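Local structure of ribosomal protein L11 methyltransferase (Lactobacillus delbrueckii subsp. bulgaricus ATCC BAA-365, 3GRZ) at residues Glu19-Val24 with Gln28-Leu33. The protein probably transfers methyl groups from S-adenosyl-L-methionine to lysine side chains of ribosomal protein L11, this chain being its C-terminal, SAM-binding part. Numbering follows the deposited sequence.
Sequences EDYQPV and QEIIRL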
loop_
_atom_site.group_PDB
_atom_site.type_symbol
_atom_site.label_atom_id
_atom_site.label_comp_id
_atom_site.label_asym_id
_atom_site.label_seq_id
_atom_site.Cartn_x
_atom_site.Cartn_y
_atom_site.Cartn_z
ATOM N N GLU B 19 -5.437 -14.664 -21.100
ATOM C CA GLU B 19 -5.986 -15.381 -19.938
ATOM C C GLU B 19 -7.485 -15.168 -19.747
ATOM O O GLU B 19 -8.018 -14.116 -20.089
ATOM C CB GLU B 19 -5.248 -14.970 -18.661
ATOM C CG GLU B 19 -3.996 -15.776 -18.357
ATOM C CD GLU B 19 -4.202 -16.835 -17.279
ATOM O OE1 GLU B 19 -5.364 -17.131 -16.915
ATOM O OE2 GLU B 19 -3.185 -17.373 -16.790
ATOM N N ASP B 20 -8.163 -16.185 -19.225
ATOM C CA ASP B 20 -9.573 -16.064 -18.872
ATOM C C ASP B 20 -9.679 -16.172 -17.356
ATOM O O ASP B 20 -10.070 -17.209 -16.818
ATOM C CB ASP B 20 -10.405 -17.148 -19.571
ATOM C CG ASP B 20 -11.910 -16.898 -19.472
ATOM O OD1 ASP B 20 -12.325 -15.762 -19.145
ATOM O OD2 ASP B 20 -12.681 -17.848 -19.730
ATOM N N TYR B 21 -9.316 -15.088 -16.674
ATOM C CA TYR B 21 -9.144 -15.119 -15.225
ATOM C C TYR B 21 -10.326 -14.546 -14.463
ATOM O O TYR B 21 -10.774 -13.435 -14.727
ATOM C CB TYR B 21 -7.855 -14.399 -14.817
ATOM C CG TYR B 21 -7.574 -14.474 -13.336
ATOM C CD1 TYR B 21 -7.348 -15.706 -12.713
ATOM C CD2 TYR B 21 -7.548 -13.321 -12.553
ATOM C CE1 TYR B 21 -7.097 -15.787 -11.352
ATOM C CE2 TYR B 21 -7.294 -13.392 -11.187
ATOM C CZ TYR B 21 -7.067 -14.628 -10.596
ATOM O OH TYR B 21 -6.813 -14.722 -9.251
ATOM N N GLN B 22 -10.828 -15.328 -13.516
ATOM C CA GLN B 22 -11.906 -14.881 -12.648
ATOM C C GLN B 22 -11.354 -14.766 -11.228
ATOM O O GLN B 22 -11.016 -15.783 -10.610
ATOM C CB GLN B 22 -13.099 -15.845 -12.708
ATOM C CG GLN B 22 -13.752 -15.980 -14.096
ATOM C CD GLN B 22 -14.282 -14.655 -14.645
ATOM O OE1 GLN B 22 -15.020 -13.935 -13.969
ATOM N NE2 GLN B 22 -13.908 -14.337 -15.882
ATOM N N PRO B 23 -11.213 -13.522 -10.724
ATOM C CA PRO B 23 -10.675 -13.357 -9.375
ATOM C C PRO B 23 -11.691 -13.783 -8.324
ATOM O O PRO B 23 -12.897 -13.593 -8.519
ATOM C CB PRO B 23 -10.386 -11.855 -9.286
ATOM C CG PRO B 23 -11.298 -11.228 -10.270
ATOM C CD PRO B 23 -11.512 -12.230 -11.368
ATOM N N VAL B 24 -11.200 -14.367 -7.232
ATOM C CA VAL B 24 -12.052 -14.748 -6.101
ATOM C C VAL B 24 -12.753 -13.526 -5.469
ATOM O O VAL B 24 -13.916 -13.621 -5.065
ATOM C CB VAL B 24 -11.298 -15.666 -5.076
ATOM C CG1 VAL B 24 -10.149 -14.928 -4.370
ATOM C CG2 VAL B 24 -12.266 -16.282 -4.067
ATOM N N GLN B 28 -11.704 -7.008 -7.138
ATOM C CA GLN B 28 -10.273 -6.898 -7.435
ATOM C C GLN B 28 -10.127 -6.567 -8.917
ATOM O O GLN B 28 -10.536 -7.349 -9.778
ATOM C CB GLN B 28 -9.509 -8.182 -7.104
ATOM C CG GLN B 28 -8.000 -8.055 -7.339
ATOM C CD GLN B 28 -7.262 -9.345 -7.137
ATOM O OE1 GLN B 28 -7.741 -10.407 -7.526
ATOM N NE2 GLN B 28 -6.075 -9.270 -6.541
ATOM N N GLU B 29 -9.573 -5.393 -9.197
ATOM C CA GLU B 29 -9.393 -4.921 -10.567
ATOM C C GLU B 29 -8.374 -5.782 -11.328
ATOM O O GLU B 29 -7.273 -6.065 -10.835
ATOM C CB GLU B 29 -8.955 -3.456 -10.555
ATOM C CG GLU B 29 -9.107 -2.749 -11.872
ATOM C CD GLU B 29 -10.551 -2.365 -12.192
ATOM O OE1 GLU B 29 -11.006 -2.694 -13.308
ATOM O OE2 GLU B 29 -11.220 -1.735 -11.337
ATOM N N ILE B 30 -8.757 -6.215 -12.526
ATOM C CA ILE B 30 -7.864 -7.017 -13.359
ATOM C C ILE B 30 -7.348 -6.151 -14.495
ATOM O O ILE B 30 -8.131 -5.599 -15.281
ATOM C CB ILE B 30 -8.567 -8.285 -13.907
ATOM C CG1 ILE B 30 -9.135 -9.151 -12.762
ATOM C CG2 ILE B 30 -7.632 -9.097 -14.798
ATOM C CD1 ILE B 30 -8.155 -9.498 -11.621
ATOM N N ILE B 31 -6.031 -5.989 -14.559
ATOM C CA ILE B 31 -5.443 -5.215 -15.638
ATOM C C ILE B 31 -4.810 -6.165 -16.651
ATOM O O ILE B 31 -3.860 -6.890 -16.335
ATOM C CB ILE B 31 -4.444 -4.159 -15.125
ATOM C CG1 ILE B 31 -5.180 -3.129 -14.261
ATOM C CG2 ILE B 31 -3.727 -3.477 -16.295
ATOM C CD1 ILE B 31 -4.277 -2.058 -13.690
ATOM N N ARG B 32 -5.386 -6.172 -17.852
ATOM C CA ARG B 32 -4.862 -6.972 -18.950
ATOM C C ARG B 32 -3.746 -6.238 -19.691
ATOM O O ARG B 32 -3.872 -5.061 -20.040
ATOM C CB ARG B 32 -5.990 -7.397 -19.890
ATOM C CG ARG B 32 -7.031 -8.242 -19.174
ATOM C CD ARG B 32 -8.081 -8.835 -20.101
ATOM N NE ARG B 32 -8.852 -9.851 -19.388
ATOM C CZ ARG B 32 -8.530 -11.141 -19.343
ATOM N NH1 ARG B 32 -9.285 -11.991 -18.658
ATOM N NH2 ARG B 32 -7.460 -11.589 -19.991
ATOM N N LEU B 33 -2.634 -6.941 -19.898
ATOM C CA LEU B 33 -1.495 -6.409 -20.634
ATOM C C LEU B 33 -1.074 -7.407 -21.713
ATOM O O LEU B 33 -1.156 -8.617 -21.510
ATOM C CB LEU B 33 -0.306 -6.147 -19.704
ATOM C CG LEU B 33 -0.342 -5.095 -18.584
ATOM C CD1 LEU B 33 1.022 -5.010 -17.926
ATOM C CD2 LEU B 33 -0.761 -3.716 -19.086
HETATM O O HOH W 1 -6.255 -12.273 -8.346
#
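The connection leading from strand 12-16 to edge strand 29-33 of the small three-stranded sheet folds back along that strand, and Y21 and P23 of the loop meet I30, while R32 reaches the loop backbone. The two segments run nearly antiparallel, but too widely spaced for backbone pairing, so side chains fill the interval. CD1 of I30 sits at the edge of the Y21 ring, near its plane, 4.0 Å from CD2 of Y21, and also packs 3.8 Å from CG of P23. With CG1 of I30 anti to the carbonyl carbon (chi1 -57°), a further bend at chi2 (-51°) brings CD1 to both the tyrosine edge and the proline. The ring of Y21 in turn has the N of P23 over one face, toward its rim. Shortening I30 to an alanine would remove CD1 and is likely to leave a gap between the strand and the P23 CG and Y21 ring edge. The loop packs over one face of strand 29-33, whose edge pairs in parallel with strand 12-16, the central strand; Y21 and R32 also touch V15 there. This small sheet is separate from the seven-stranded sheet of the Rossmann-like methyltransferase fold. In the conformer described, one of two deposited, the extended chain of R32 carries its guanidinium to the carbonyl of E19: NH2 donates to E19 O at 2.6 Å, the donor tilted 26° from the carbonyl plane, and NH1 adds a weak bond to the same oxygen. The N of Y21, 3.7 Å from R32 NH1, is buried here without a hydrogen-bond partner. Toward the short link between the segments, a water accepts from Y21 OH and donates to Q28 OE1, an oxygen that also lies 3.5 Å from CB of P23. Q28 NE2 is held by the backbone oxygen of S9, consistent with the amide being turned with OE1 toward the water.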